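Local coordinates for cycloserine biosynthesis protein DcsG (Streptomyces lavendulae, PDB 6JIL) that closes O-ureido-D-serine into the antibiotic D-cycloserine, spending ATP with the help of magnesium ions, as an ATP-grasp ligase, at residues A[188-200]-A[277-289]. Numbering follows the deposited sequence.
Sequences DLTFFDGVYSHAI and LNLTFSEDGALRF
The carbonyl oxygen of Leu-277 is gripped by two side chains of the hairpin formed by strands 188-192 and 195-200: Thr-190 OG1 donates to Leu-277 O over 2.8 Å, and His-198 NE2 does so at 3.0 Å, the two arriving from opposite faces of the carbonyl plane. A chi1 of 59° swings the imidazole of His-198 toward segment 277-289, and bonds at both nitrogens then hold its turn, His-198 ND1 sharing a 2.8 Å hydrogen bond with Ser-197 OG. Histidine suits this place because each nitrogen has a partner while both faces are packed: Thr-190 CB lies over one, and Ser-282 CB makes a CH-pi contact with the other, 3.5 Å from the ring centroid.

Two waters extend the polar network toward the active site. One joins Asp-188 O, Thr-190 OG1 and Asn-278 ND2; the other links that ND2 to Asp-188 OD2. A hydroxyl suits position 190, donating to Leu-277 O and accepting from the first water. As an amide can, Asn-278 gives ND2 hydrogens to both waters while OD1 accepts from NH1 of Arg-220, an inferred catalytic residue.

Among apolar contacts, Ile-200 CG2 packs on Asn-278 CB, the side chains crossing at about a right angle. The flat Phe-192 ring can meet Leu-277 CD1 and Leu-279 CD2 at its edge and Phe-289 CA over a face; the two phenyl rings, 20° from parallel, are offset with little overlap. Gly-285, lacking a side chain, fits where the helix start faces His-198 and Ser-282 OG.

Extended Arg-288 passes Ser-197, salt-bridged to Asp-284, whose CG lies in plane at the guanidinium edge.

Ser-197 and His-198 stand opposite the single Thr-190, a classic beta bulge. This bulged hairpin of the ATP-grasp fold's five-stranded antiparallel sheet packs against segment 277-284 and the C-terminal helix 285-296, beside the active site.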
loop_
_atom_site.group_PDB
_atom_site.type_symbol
_atom_site.label_atom_id
_atom_site.label_comp_id
_atom_site.label_asym_id
_atom_site.label_seq_id
_atom_site.Cartn_x
_atom_site.Cartn_y
_atom_site.Cartn_z
ATOM N N ASP A 188 -4.043 -10.076 -3.703
ATOM C CA ASP A 188 -2.844 -9.250 -3.595
ATOM C C ASP A 188 -1.652 -9.908 -4.292
ATOM O O ASP A 188 -1.151 -10.937 -3.833
ATOM C CB ASP A 188 -2.517 -9.008 -2.115
ATOM C CG ASP A 188 -3.597 -8.193 -1.395
ATOM O OD1 ASP A 188 -4.687 -7.983 -1.973
ATOM O OD2 ASP A 188 -3.353 -7.766 -0.245
ATOM N N LEU A 189 -1.198 -9.307 -5.394
ATOM C CA LEU A 189 -0.080 -9.843 -6.163
ATOM C C LEU A 189 1.246 -9.159 -5.835
ATOM O O LEU A 189 1.325 -7.936 -5.743
ATOM C CB LEU A 189 -0.346 -9.711 -7.668
ATOM C CG LEU A 189 -1.511 -10.465 -8.321
ATOM C CD1 LEU A 189 -2.842 -9.879 -7.868
ATOM C CD2 LEU A 189 -1.383 -10.366 -9.842
ATOM N N THR A 190 2.291 -9.960 -5.673
ATOM C CA THR A 190 3.610 -9.436 -5.362
ATOM C C THR A 190 4.530 -9.558 -6.570
ATOM O O THR A 190 4.595 -10.607 -7.209
ATOM C CB THR A 190 4.213 -10.186 -4.183
ATOM O OG1 THR A 190 3.450 -9.891 -3.009
ATOM C CG2 THR A 190 5.650 -9.782 -3.965
ATOM N N PHE A 191 5.230 -8.471 -6.879
ATOM C CA PHE A 191 6.147 -8.434 -8.010
ATOM C C PHE A 191 7.555 -8.052 -7.589
ATOM O O PHE A 191 7.748 -7.287 -6.641
ATOM C CB PHE A 191 5.685 -7.417 -9.052
ATOM C CG PHE A 191 4.533 -7.874 -9.892
ATOM C CD1 PHE A 191 3.278 -8.068 -9.336
ATOM C CD2 PHE A 191 4.695 -8.057 -11.266
ATOM C CE1 PHE A 191 2.195 -8.431 -10.137
ATOM C CE2 PHE A 191 3.619 -8.420 -12.075
ATOM C CZ PHE A 191 2.368 -8.605 -11.510
ATOM N N PHE A 192 8.534 -8.583 -8.314
ATOM C CA PHE A 192 9.935 -8.280 -8.059
ATOM C C PHE A 192 10.590 -7.918 -9.382
ATOM O O PHE A 192 10.658 -8.735 -10.297
ATOM C CB PHE A 192 10.617 -9.474 -7.403
ATOM C CG PHE A 192 10.126 -9.741 -6.005
ATOM C CD1 PHE A 192 9.546 -10.959 -5.672
ATOM C CD2 PHE A 192 10.233 -8.763 -5.024
ATOM C CE1 PHE A 192 9.082 -11.200 -4.386
ATOM C CE2 PHE A 192 9.769 -8.995 -3.734
ATOM C CZ PHE A 192 9.193 -10.219 -3.415
ATOM N N ASP A 193 11.043 -6.670 -9.479
ATOM C CA ASP A 193 11.671 -6.152 -10.692
ATOM C C ASP A 193 10.789 -6.288 -11.932
ATOM O O ASP A 193 11.267 -6.629 -13.014
ATOM C CB ASP A 193 13.019 -6.828 -10.946
ATOM C CG ASP A 193 14.162 -6.104 -10.270
ATOM O OD1 ASP A 193 13.933 -4.964 -9.812
ATOM O OD2 ASP A 193 15.284 -6.655 -10.202
ATOM N N GLY A 194 9.500 -6.013 -11.762
ATOM C CA GLY A 194 8.567 -6.091 -12.867
ATOM C C GLY A 194 8.138 -7.502 -13.217
ATOM O O GLY A 194 7.513 -7.714 -14.256
ATOM N N VAL A 195 8.460 -8.467 -12.358
ATOM C CA VAL A 195 8.105 -9.862 -12.613
ATOM C C VAL A 195 7.199 -10.439 -11.528
ATOM O O VAL A 195 7.474 -10.323 -10.335
ATOM C CB VAL A 195 9.378 -10.733 -12.739
ATOM C CG1 VAL A 195 9.010 -12.205 -12.907
ATOM C CG2 VAL A 195 10.207 -10.249 -13.917
ATOM N N TYR A 196 6.105 -11.053 -11.957
ATOM C CA TYR A 196 5.155 -11.643 -11.029
ATOM C C TYR A 196 5.808 -12.762 -10.229
ATOM O O TYR A 196 6.456 -13.644 -10.794
ATOM C CB TYR A 196 3.950 -12.203 -11.791
ATOM C CG TYR A 196 3.015 -13.014 -10.927
ATOM C CD1 TYR A 196 2.184 -12.398 -9.992
ATOM C CD2 TYR A 196 2.985 -14.402 -11.021
ATOM C CE1 TYR A 196 1.342 -13.147 -9.173
ATOM C CE2 TYR A 196 2.147 -15.166 -10.201
ATOM C CZ TYR A 196 1.331 -14.529 -9.283
ATOM O OH TYR A 196 0.508 -15.274 -8.481
ATOM N N SER A 197 5.634 -12.726 -8.912
ATOM C CA SER A 197 6.204 -13.763 -8.063
ATOM C C SER A 197 5.128 -14.651 -7.463
ATOM O O SER A 197 5.167 -15.866 -7.607
ATOM C CB SER A 197 7.022 -13.147 -6.930
ATOM O OG SER A 197 7.521 -14.154 -6.064
ATOM N N HIS A 198 4.161 -14.039 -6.794
ATOM C CA HIS A 198 3.108 -14.803 -6.147
ATOM C C HIS A 198 1.998 -13.884 -5.664
ATOM O O HIS A 198 2.116 -12.654 -5.717
ATOM C CB HIS A 198 3.679 -15.530 -4.941
ATOM C CG HIS A 198 4.280 -14.606 -3.927
ATOM N ND1 HIS A 198 5.561 -14.107 -4.038
ATOM C CD2 HIS A 198 3.753 -14.047 -2.809
ATOM C CE1 HIS A 198 5.798 -13.282 -3.034
ATOM N NE2 HIS A 198 4.718 -13.227 -2.275
ATOM N N ALA A 199 0.927 -14.495 -5.169
ATOM C CA ALA A 199 -0.209 -13.745 -4.671
ATOM C C ALA A 199 -0.913 -14.482 -3.544
ATOM O O ALA A 199 -0.618 -15.645 -3.252
ATOM C CB ALA A 199 -1.188 -13.477 -5.808
ATOM N N ILE A 200 -1.839 -13.786 -2.897
ATOM C CA ILE A 200 -2.617 -14.375 -1.825
ATOM C C ILE A 200 -4.031 -13.839 -1.930
ATOM O O ILE A 200 -4.309 -12.892 -2.662
ATOM C CB ILE A 200 -2.096 -13.982 -0.420
ATOM C CG1 ILE A 200 -2.483 -12.531 -0.112
ATOM C CG2 ILE A 200 -0.589 -14.166 -0.344
ATOM C CD1 ILE A 200 -2.204 -12.096 1.316
ATOM N N LEU A 277 4.679 -8.078 1.759
ATOM C CA LEU A 277 4.838 -8.831 0.516
ATOM C C LEU A 277 4.319 -10.268 0.522
ATOM O O LEU A 277 4.210 -10.881 -0.536
ATOM C CB LEU A 277 6.314 -8.803 0.113
ATOM C CG LEU A 277 6.838 -7.397 -0.192
ATOM C CD1 LEU A 277 8.357 -7.369 -0.130
ATOM C CD2 LEU A 277 6.354 -6.966 -1.568
ATOM N N ASN A 278 4.002 -10.800 1.701
ATOM C CA ASN A 278 3.501 -12.173 1.838
ATOM C C ASN A 278 4.544 -13.199 1.403
ATOM O O ASN A 278 4.214 -14.220 0.789
ATOM C CB ASN A 278 2.217 -12.369 1.017
ATOM C CG ASN A 278 1.087 -11.471 1.479
ATOM O OD1 ASN A 278 0.761 -11.434 2.659
ATOM N ND2 ASN A 278 0.485 -10.747 0.548
ATOM N N LEU A 279 5.803 -12.928 1.730
ATOM C CA LEU A 279 6.902 -13.817 1.368
ATOM C C LEU A 279 6.710 -15.252 1.844
ATOM O O LEU A 279 7.065 -16.195 1.137
ATOM C CB LEU A 279 8.220 -13.277 1.934
ATOM C CG LEU A 279 8.645 -11.876 1.483
ATOM C CD1 LEU A 279 9.991 -11.520 2.111
ATOM C CD2 LEU A 279 8.725 -11.826 -0.038
ATOM N N THR A 280 6.145 -15.418 3.034
ATOM C CA THR A 280 5.945 -16.744 3.604
ATOM C C THR A 280 4.832 -17.561 2.951
ATOM O O THR A 280 4.581 -18.704 3.346
ATOM C CB THR A 280 5.704 -16.654 5.134
ATOM O OG1 THR A 280 4.484 -15.952 5.396
ATOM C CG2 THR A 280 6.853 -15.900 5.801
ATOM N N PHE A 281 4.168 -16.984 1.953
ATOM C CA PHE A 281 3.106 -17.695 1.239
ATOM C C PHE A 281 3.588 -18.201 -0.117
ATOM O O PHE A 281 2.816 -18.780 -0.874
ATOM C CB PHE A 281 1.886 -16.798 1.007
ATOM C CG PHE A 281 1.028 -16.610 2.218
ATOM C CD1 PHE A 281 1.356 -15.661 3.180
ATOM C CD2 PHE A 281 -0.129 -17.364 2.382
ATOM C CE1 PHE A 281 0.541 -15.464 4.284
ATOM C CE2 PHE A 281 -0.949 -17.174 3.484
ATOM C CZ PHE A 281 -0.615 -16.222 4.437
ATOM N N SER A 282 4.858 -17.962 -0.425
ATOM C CA SER A 282 5.445 -18.394 -1.693
ATOM C C SER A 282 6.681 -19.208 -1.352
ATOM O O SER A 282 7.263 -19.008 -0.292
ATOM C CB SER A 282 5.862 -17.178 -2.515
ATOM O OG SER A 282 6.933 -16.499 -1.881
ATOM N N GLU A 283 7.113 -20.098 -2.236
ATOM C CA GLU A 283 8.290 -20.896 -1.908
ATOM C C GLU A 283 9.628 -20.244 -2.233
ATOM O O GLU A 283 10.664 -20.725 -1.785
ATOM C CB GLU A 283 8.229 -22.281 -2.563
ATOM C CG GLU A 283 9.221 -23.293 -1.947
ATOM C CD GLU A 283 8.890 -23.673 -0.494
ATOM O OE1 GLU A 283 7.921 -24.435 -0.283
ATOM O OE2 GLU A 283 9.593 -23.210 0.437
ATOM N N ASP A 284 9.628 -19.155 -2.995
ATOM C CA ASP A 284 10.897 -18.500 -3.308
ATOM C C ASP A 284 10.801 -16.979 -3.380
ATOM O O ASP A 284 11.733 -16.310 -3.829
ATOM C CB ASP A 284 11.471 -19.049 -4.617
ATOM C CG ASP A 284 10.628 -18.687 -5.823
ATOM O OD1 ASP A 284 9.408 -18.961 -5.809
ATOM O OD2 ASP A 284 11.185 -18.133 -6.794
ATOM N N GLY A 285 9.679 -16.437 -2.923
ATOM C CA GLY A 285 9.483 -14.997 -2.958
ATOM C C GLY A 285 10.584 -14.204 -2.280
ATOM O O GLY A 285 11.050 -13.203 -2.814
ATOM N N ALA A 286 11.009 -14.654 -1.106
ATOM C CA ALA A 286 12.052 -13.963 -0.365
ATOM C C ALA A 286 13.377 -13.950 -1.113
ATOM O O ALA A 286 14.106 -12.960 -1.068
ATOM C CB ALA A 286 12.229 -14.604 1.006
ATOM N N LEU A 287 13.699 -15.048 -1.790
ATOM C CA LEU A 287 14.954 -15.133 -2.534
ATOM C C LEU A 287 14.916 -14.164 -3.711
ATOM O O LEU A 287 15.906 -13.498 -4.015
ATOM C CB LEU A 287 15.191 -16.564 -3.040
ATOM C CG LEU A 287 16.429 -16.798 -3.915
ATOM C CD1 LEU A 287 17.681 -16.402 -3.145
ATOM C CD2 LEU A 287 16.511 -18.264 -4.342
ATOM N N ARG A 288 13.764 -14.082 -4.365
ATOM C CA ARG A 288 13.612 -13.183 -5.498
ATOM C C ARG A 288 13.744 -11.735 -5.041
ATOM O O ARG A 288 14.196 -10.870 -5.791
ATOM C CB ARG A 288 12.247 -13.369 -6.159
ATOM C CG ARG A 288 11.942 -14.769 -6.609
ATOM C CD ARG A 288 10.775 -14.719 -7.549
ATOM N NE ARG A 288 10.304 -16.037 -7.941
ATOM C CZ ARG A 288 9.541 -16.258 -9.007
ATOM N NH1 ARG A 288 9.176 -15.240 -9.787
ATOM N NH2 ARG A 288 9.132 -17.489 -9.285
ATOM N N PHE A 289 13.336 -11.469 -3.808
ATOM C CA PHE A 289 13.425 -10.119 -3.278
ATOM C C PHE A 289 14.890 -9.790 -2.980
ATOM O O PHE A 289 15.397 -8.745 -3.387
ATOM C CB PHE A 289 12.574 -10.001 -2.012
ATOM C CG PHE A 289 12.430 -8.604 -1.505
ATOM C CD1 PHE A 289 12.814 -7.519 -2.286
ATOM C CD2 PHE A 289 11.889 -8.369 -0.248
ATOM C CE1 PHE A 289 12.660 -6.217 -1.822
ATOM C CE2 PHE A 289 11.731 -7.075 0.226
ATOM C CZ PHE A 289 12.118 -5.994 -0.564
HETATM O O HOH W 1 1.154 -10.996 -2.259
HETATM O O HOH W 2 -1.069 -8.472 1.375
HETATM O O HOH W 3 6.129 -17.426 -10.195
#